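Local coordinates for putative sensory box/GGDEF family protein (Vibrio parahaemolyticus, PDB 3LID) that probably senses extracellular signals through this PDC-fold sensor domain, the whole protein being predicted to make cyclic di-GMP from GTP, at residues 176-179 with 180-184; 203-206 with 207-210; 220-223 with 224-228. All blocks are in the same frame, centred on the assembly; numbering follows the deposited sequence.

Interaction 1: 176-179 with 180-184; sequences YLSS and LLNYS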
loop_
_atom_site.group_PDB
_atom_site.type_symbol
_atom_site.label_atom_id
_atom_site.label_comp_id
_atom_site.label_asym_id
_atom_site.label_seq_id
_atom_site.Cartn_x
_atom_site.Cartn_y
_atom_site.Cartn_z
ATOM N N TYR A 176 4.915 -2.034 4.588
ATOM C CA TYR A 176 4.476 -2.083 5.978
ATOM C C TYR A 176 3.064 -2.749 6.029
ATOM O O TYR A 176 2.855 -3.641 6.890
ATOM C CB TYR A 176 4.334 -0.645 6.532
ATOM C CG TYR A 176 3.685 -0.626 7.856
ATOM C CD1 TYR A 176 4.425 -0.970 9.008
ATOM C CD2 TYR A 176 2.304 -0.299 7.972
ATOM C CE1 TYR A 176 3.810 -1.024 10.255
ATOM C CE2 TYR A 176 1.671 -0.366 9.245
ATOM C CZ TYR A 176 2.430 -0.702 10.330
ATOM O OH TYR A 176 1.742 -0.758 11.563
ATOM N N LEU A 177 2.128 -2.258 5.208
ATOM C CA LEU A 177 0.777 -2.794 5.279
ATOM C C LEU A 177 0.818 -4.311 4.996
ATOM O O LEU A 177 0.083 -5.058 5.631
ATOM C CB LEU A 177 -0.186 -2.189 4.296
ATOM C CG LEU A 177 -0.549 -0.762 4.732
ATOM C CD1 LEU A 177 -1.487 -0.180 3.583
ATOM C CD2 LEU A 177 -1.230 -0.742 6.131
ATOM N N SER A 178 1.610 -4.737 3.990
ATOM C CA SER A 178 1.768 -6.187 3.699
ATOM C C SER A 178 2.279 -6.944 4.897
ATOM O O SER A 178 1.781 -8.045 5.194
ATOM C CB SER A 178 2.743 -6.387 2.498
ATOM O OG SER A 178 2.091 -5.771 1.410
ATOM N N SER A 179 3.288 -6.400 5.565
ATOM C CA SER A 179 3.877 -7.027 6.728
ATOM C C SER A 179 2.832 -7.127 7.842
ATOM O O SER A 179 2.778 -8.106 8.558
ATOM C CB SER A 179 5.087 -6.199 7.220
ATOM O OG SER A 179 5.590 -6.713 8.473
ATOM N N LEU A 180 1.953 -6.143 7.934
ATOM C CA LEU A 180 0.957 -6.081 9.021
ATOM C C LEU A 180 -0.196 -7.048 8.737
ATOM O O LEU A 180 -0.703 -7.696 9.679
ATOM C CB LEU A 180 0.397 -4.620 9.115
ATOM C CG LEU A 180 -0.649 -4.298 10.162
ATOM C CD1 LEU A 180 0.034 -4.347 11.556
ATOM C CD2 LEU A 180 -1.266 -2.930 9.872
ATOM N N LEU A 181 -0.636 -7.145 7.490
ATOM C CA LEU A 181 -1.950 -7.686 7.204
ATOM C C LEU A 181 -1.915 -9.063 6.519
ATOM O O LEU A 181 -2.946 -9.769 6.512
ATOM C CB LEU A 181 -2.811 -6.758 6.362
ATOM C CG LEU A 181 -3.050 -5.402 7.041
ATOM C CD1 LEU A 181 -3.881 -4.542 6.099
ATOM C CD2 LEU A 181 -3.694 -5.650 8.340
ATOM N N ASN A 182 -0.836 -9.367 5.832
ATOM C CA ASN A 182 -0.944 -10.441 4.803
ATOM C C ASN A 182 -0.551 -11.838 5.309
ATOM O O ASN A 182 -0.515 -12.777 4.494
ATOM C CB ASN A 182 -0.123 -10.161 3.575
ATOM C CG ASN A 182 -0.622 -8.981 2.810
ATOM O OD1 ASN A 182 -1.677 -8.413 3.141
ATOM N ND2 ASN A 182 0.207 -8.512 1.839
ATOM N N TYR A 183 -0.300 -11.979 6.596
ATOM C CA TYR A 183 -0.136 -13.369 7.130
ATOM C C TYR A 183 -1.073 -13.558 8.280
ATOM O O TYR A 183 -1.186 -12.682 9.155
ATOM C CB TYR A 183 1.305 -13.560 7.583
ATOM C CG TYR A 183 1.459 -14.930 8.174
ATOM C CD1 TYR A 183 1.305 -16.055 7.362
ATOM C CD2 TYR A 183 1.704 -15.082 9.524
ATOM C CE1 TYR A 183 1.398 -17.384 7.935
ATOM C CE2 TYR A 183 1.821 -16.391 10.103
ATOM C CZ TYR A 183 1.651 -17.502 9.278
ATOM O OH TYR A 183 1.706 -18.785 9.829
ATOM N N SER A 184 -1.761 -14.705 8.300
ATOM C CA SER A 184 -2.682 -15.027 9.383
ATOM C C SER A 184 -2.104 -16.196 10.167
ATOM O O SER A 184 -1.981 -17.284 9.639
ATOM C CB SER A 184 -4.017 -15.501 8.829
ATOM O OG SER A 184 -4.814 -16.050 9.880
HETATM O O HOH W 1 0.851 -10.205 8.811
#
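S178 and N182 meet where helix 174-181 runs out. The N of N182, the first residue to abandon helical geometry, donates to S178 O at 3.0 Å. Two and one residues earlier the same i to i+4 pattern holds, with L180 N 2.9 Å from Y176 O and L181 N 2.9 Å from L177 O. At S179 a water stands in for the next such bond: it lies 2.9 Å from S179 O, to which it can donate, and it accepts from Y183 N at 3.1 Å, so the unwinding chain keeps a water-mediated link. The side-chain polar groups find their main partners outside 176-184. S178 OG bonds the I174 carbonyl one turn back in the helix, and OD1 of the buried N182 pairs with Y30 OH. The N182 amide folds back (chi1 -66°), bringing ND2 to 3.4 Å from S178 CA. On the flank, L180 CD2 rests 3.9 Å from Y176 CE2. The helix end is wedged between the long helix 9-45, where L177 and L181 pack on I33, and strands 189-195 and 200-202, where S178 and N182 touch L193 and A202.

Interaction 2: 203-206 with 207-210; sequences SPDE and SRLY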
loop_
_atom_site.group_PDB
_atom_site.type_symbol
_atom_site.label_atom_id
_atom_site.label_comp_id
_atom_site.label_asym_id
_atom_site.label_seq_id
_atom_site.Cartn_x
_atom_site.Cartn_y
_atom_site.Cartn_z
ATOM N N SER A 203 4.291 -10.593 -1.524
ATOM C CA SER A 203 4.366 -12.042 -1.558
ATOM C C SER A 203 5.348 -12.537 -0.493
ATOM O O SER A 203 6.331 -11.832 -0.211
ATOM C CB SER A 203 4.791 -12.497 -2.965
ATOM O OG SER A 203 4.920 -13.901 -3.006
ATOM N N PRO A 204 5.132 -13.756 0.069
ATOM C CA PRO A 204 6.190 -14.296 0.945
ATOM C C PRO A 204 7.406 -14.566 0.080
ATOM O O PRO A 204 8.536 -14.601 0.585
ATOM C CB PRO A 204 5.549 -15.575 1.572
ATOM C CG PRO A 204 4.441 -15.927 0.634
ATOM C CD PRO A 204 3.930 -14.599 0.059
ATOM N N ASP A 205 7.200 -14.642 -1.223
ATOM C CA ASP A 205 8.320 -14.785 -2.153
ATOM C C ASP A 205 8.795 -13.467 -2.812
ATOM O O ASP A 205 8.287 -13.053 -3.861
ATOM C CB ASP A 205 8.002 -15.848 -3.230
ATOM C CG ASP A 205 9.111 -15.988 -4.264
ATOM O OD1 ASP A 205 10.271 -15.597 -3.969
ATOM O OD2 ASP A 205 8.817 -16.459 -5.395
ATOM N N GLU A 206 9.813 -12.832 -2.204
ATOM C CA GLU A 206 10.317 -11.512 -2.629
ATOM C C GLU A 206 10.716 -11.523 -4.054
ATOM O O GLU A 206 10.711 -10.495 -4.735
ATOM C CB GLU A 206 11.560 -11.116 -1.790
ATOM C CG GLU A 206 12.480 -10.036 -2.413
ATOM C CD GLU A 206 12.193 -8.652 -1.793
ATOM O OE1 GLU A 206 11.196 -8.022 -2.210
ATOM O OE2 GLU A 206 12.945 -8.199 -0.878
ATOM N N SER A 207 11.112 -12.693 -4.544
ATOM C CA SER A 207 11.698 -12.709 -5.852
ATOM C C SER A 207 10.680 -12.569 -6.948
ATOM O O SER A 207 11.050 -12.366 -8.087
ATOM C CB SER A 207 12.552 -13.973 -6.062
ATOM O OG SER A 207 11.692 -15.038 -6.363
ATOM N N ARG A 208 9.380 -12.608 -6.616
ATOM C CA ARG A 208 8.407 -12.410 -7.683
ATOM C C ARG A 208 7.846 -10.995 -7.741
ATOM O O ARG A 208 6.974 -10.718 -8.551
ATOM C CB ARG A 208 7.259 -13.423 -7.553
ATOM C CG ARG A 208 6.426 -13.248 -6.323
ATOM C CD ARG A 208 5.239 -14.295 -6.312
ATOM N NE ARG A 208 5.749 -15.648 -6.506
ATOM C CZ ARG A 208 4.995 -16.758 -6.544
ATOM N NH1 ARG A 208 5.560 -17.940 -6.715
ATOM N NH2 ARG A 208 3.684 -16.713 -6.359
ATOM N N LEU A 209 8.382 -10.087 -6.925
ATOM C CA LEU A 209 7.745 -8.724 -6.894
ATOM C C LEU A 209 8.118 -7.811 -8.032
ATOM O O LEU A 209 9.320 -7.735 -8.405
ATOM C CB LEU A 209 8.045 -8.014 -5.562
ATOM C CG LEU A 209 7.681 -8.817 -4.353
ATOM C CD1 LEU A 209 7.954 -8.063 -3.032
ATOM C CD2 LEU A 209 6.163 -9.192 -4.448
ATOM N N TYR A 210 7.153 -7.011 -8.525
ATOM C CA TYR A 210 7.402 -5.831 -9.362
ATOM C C TYR A 210 8.024 -6.209 -10.704
ATOM O O TYR A 210 8.931 -5.497 -11.232
ATOM C CB TYR A 210 8.346 -4.805 -8.688
ATOM C CG TYR A 210 8.204 -4.719 -7.208
ATOM C CD1 TYR A 210 6.959 -4.403 -6.620
ATOM C CD2 TYR A 210 9.318 -4.835 -6.361
ATOM C CE1 TYR A 210 6.858 -4.299 -5.221
ATOM C CE2 TYR A 210 9.217 -4.735 -4.980
ATOM C CZ TYR A 210 7.988 -4.424 -4.420
ATOM O OH TYR A 210 7.820 -4.329 -3.082
#
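D205 sends CG trans to its own backbone N (chi1 177°), while R208 carries its CG between its N and its carbonyl carbon (chi1 65°), which starts the arginine chain toward D205; a further bend at chi3 helps set NE, and the two side chains cross at about a right angle. The motif is a short 3-10 turn opened by an Asx turn, in the loop after strand 200-202 of the sensor domain. Its backbone carries two i to i+3 bonds: R208 N donates to D205 O at 3.0 Å, and L209 N to E206 O at 3.2 Å. D205 OD1 is gripped twice by S207, by the backbone N at 3.1 Å and by OG at 2.8 Å. Both donors come from the same face of the carboxylate, the N from well above the plane and the hydroxyl closer to it on the syn side, which should hold the carboxylate in its rotation. The other oxygen, OD2, makes a weak salt bridge with R208 NE at 3.4 Å, the two planes being 63° apart. The firmer charge partner of R208 is E192 of strand 189-195, which NH2 meets, and the guanidinium also makes a cation-pi contact with Y200. One carboxylate oxygen, E192 OE2, ties both S203 and R208 to that strand. S203 OG also accepts, less certainly, from D205 N in an ST turn, and it lies 3.3 Å from R208 CD, against the aliphatic part of the arginine. On the other flank E206 crosses L209 at about a right angle. There the leucine reaches both ends of segment 203-206, its CD1 lying 3.3 Å from E206 OE1 and its CD2 3.7 Å from S203 N.

Interaction 3: 220-223 with 224-228; sequences FNFS and NMYPD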
loop_
_atom_site.group_PDB
_atom_site.type_symbol
_atom_site.label_atom_id
_atom_site.label_comp_id
_atom_site.label_asym_id
_atom_site.label_seq_id
_atom_site.Cartn_x
_atom_site.Cartn_y
_atom_site.Cartn_z
ATOM N N PHE A 220 6.859 -13.136 -13.821
ATOM C CA PHE A 220 5.980 -13.274 -12.673
ATOM C C PHE A 220 4.779 -12.385 -12.834
ATOM O O PHE A 220 4.606 -11.343 -12.095
ATOM C CB PHE A 220 6.760 -12.943 -11.415
ATOM C CG PHE A 220 7.888 -13.917 -11.150
ATOM C CD1 PHE A 220 7.612 -15.183 -10.616
ATOM C CD2 PHE A 220 9.204 -13.578 -11.444
ATOM C CE1 PHE A 220 8.645 -16.101 -10.359
ATOM C CE2 PHE A 220 10.241 -14.490 -11.195
ATOM C CZ PHE A 220 9.953 -15.748 -10.652
ATOM N N ASN A 221 3.940 -12.728 -13.816
ATOM C CA ASN A 221 2.680 -12.064 -13.976
ATOM C C ASN A 221 1.624 -13.176 -13.827
ATOM O O ASN A 221 1.805 -14.300 -14.358
ATOM C CB ASN A 221 2.556 -11.371 -15.317
ATOM C CG ASN A 221 1.299 -10.561 -15.420
ATOM O OD1 ASN A 221 0.176 -11.102 -15.443
ATOM N ND2 ASN A 221 1.444 -9.223 -15.464
ATOM N N PHE A 222 0.588 -12.898 -13.032
ATOM C CA PHE A 222 -0.397 -13.923 -12.753
ATOM C C PHE A 222 -1.016 -14.444 -14.068
ATOM O O PHE A 222 -1.350 -15.633 -14.170
ATOM C CB PHE A 222 -1.512 -13.341 -11.897
ATOM C CG PHE A 222 -2.326 -14.420 -11.217
ATOM C CD1 PHE A 222 -2.032 -14.861 -9.964
ATOM C CD2 PHE A 222 -3.405 -14.989 -11.927
ATOM C CE1 PHE A 222 -2.830 -15.865 -9.310
ATOM C CE2 PHE A 222 -4.211 -15.980 -11.326
ATOM C CZ PHE A 222 -3.923 -16.412 -10.015
ATOM N N SER A 223 -1.155 -13.578 -15.021
ATOM C CA SER A 223 -1.783 -13.996 -16.291
ATOM C C SER A 223 -0.887 -14.945 -17.096
ATOM O O SER A 223 -1.385 -15.709 -17.925
ATOM C CB SER A 223 -2.196 -12.826 -17.124
ATOM O OG SER A 223 -1.051 -12.208 -17.733
ATOM N N ASN A 224 0.416 -14.869 -16.884
ATOM C CA ASN A 224 1.363 -15.777 -17.544
ATOM C C ASN A 224 1.463 -17.039 -16.741
ATOM O O ASN A 224 1.574 -18.144 -17.284
ATOM C CB ASN A 224 2.735 -15.077 -17.568
ATOM C CG ASN A 224 3.788 -15.869 -18.272
ATOM O OD1 ASN A 224 3.607 -16.249 -19.453
ATOM N ND2 ASN A 224 4.947 -16.058 -17.608
ATOM N N MET A 225 1.452 -16.914 -15.417
ATOM C CA MET A 225 1.586 -18.052 -14.527
ATOM C C MET A 225 0.350 -19.008 -14.506
ATOM O O MET A 225 0.505 -20.243 -14.494
ATOM C CB MET A 225 1.908 -17.555 -13.116
ATOM C CG MET A 225 3.345 -16.951 -13.030
ATOM S SD MET A 225 3.318 -15.805 -11.582
ATOM C CE MET A 225 3.386 -16.895 -10.263
ATOM N N TYR A 226 -0.830 -18.415 -14.527
ATOM C CA TYR A 226 -2.121 -19.094 -14.388
ATOM C C TYR A 226 -3.103 -18.543 -15.385
ATOM O O TYR A 226 -4.134 -17.953 -15.045
ATOM C CB TYR A 226 -2.669 -18.950 -12.949
ATOM C CG TYR A 226 -1.716 -19.394 -11.878
ATOM C CD1 TYR A 226 -1.347 -20.747 -11.732
ATOM C CD2 TYR A 226 -1.157 -18.489 -11.011
ATOM C CE1 TYR A 226 -0.489 -21.174 -10.730
ATOM C CE2 TYR A 226 -0.329 -18.929 -9.975
ATOM C CZ TYR A 226 0.012 -20.289 -9.850
ATOM O OH TYR A 226 0.857 -20.745 -8.837
ATOM N N PRO A 227 -2.869 -18.797 -16.667
ATOM C CA PRO A 227 -3.668 -18.170 -17.712
ATOM C C PRO A 227 -5.163 -18.499 -17.658
ATOM O O PRO A 227 -5.979 -17.668 -18.016
ATOM C CB PRO A 227 -3.040 -18.700 -19.025
ATOM C CG PRO A 227 -1.994 -19.681 -18.603
ATOM C CD PRO A 227 -1.746 -19.620 -17.155
ATOM N N ASP A 228 -5.500 -19.692 -17.168
ATOM C CA ASP A 228 -6.903 -20.064 -17.090
ATOM C C ASP A 228 -7.545 -19.649 -15.829
ATOM O O ASP A 228 -8.759 -19.686 -15.763
ATOM C CB ASP A 228 -7.045 -21.571 -17.270
ATOM C CG ASP A 228 -6.662 -21.928 -18.635
ATOM O OD1 ASP A 228 -7.257 -21.270 -19.525
ATOM O OD2 ASP A 228 -5.701 -22.708 -18.819
#
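M225 folds back over N221, its side chain running from the last residue of helix 222-225 toward the helix start. CB, CG and SD all pass N221 O, CG closest at 3.3 Å. CB also hangs over the rim of the Y226 ring, on one face. SD, placed by chi1 (-69°) and a nearly extended chi2, comes to 3.8 Å from F220 CA beside the phenylalanine ring. The bend at chi3 (76°) then turns the methyl CE to R208. Beneath this chain N221 caps the helix. Its carbonyl O takes two amides, N224 N at 2.9 Å from above the carbonyl plane and M225 N at 2.8 Å by a much straighter approach. The side-chain OD1 takes two more donors: S223 N at 2.8 Å in the carbonyl plane, on a lone pair, and S223 OG from above that plane. A bond from ND2 to K197 O fixes which way the amide is turned. One residue on, Y226 N donates to F222 O, and the rings follow: Y226 CD2 sits 3.5 Å over F222 CE1, on one face of the phenylalanine, with the planes at 53°. The hydroxyl of Y226 reaches D266, while F222 also packs on Y200, V233 and I248. The chemistry is thus divided: one asparagine serves four donors at the helix start, and sulfur and aromatic carbon close the sides of this single turn by dispersion.

Overall arrangement
The three contacts come in series along the chain, all within the bacterial histidine kinase sensor family. Interaction 1 lies at the junction where helix 174-181, following a strand of the seven-stranded sheet, hands over to the second sheet; its centre is about 14 Å from that of interaction 2 and about 23 Å from that of interaction 3. Interactions 2 and 3 belong to the excursion after strand 200-202, with centres about 14 Å apart, and they touch: F220 CD1 packs 3.6 Å from R208 CB. Strand 189-195 neighbours interactions 1 and 2, and Y200 interactions 2 and 3. Together they run from the joint between the PAS-like modules to the outer loop and short helix 222-225 of the second.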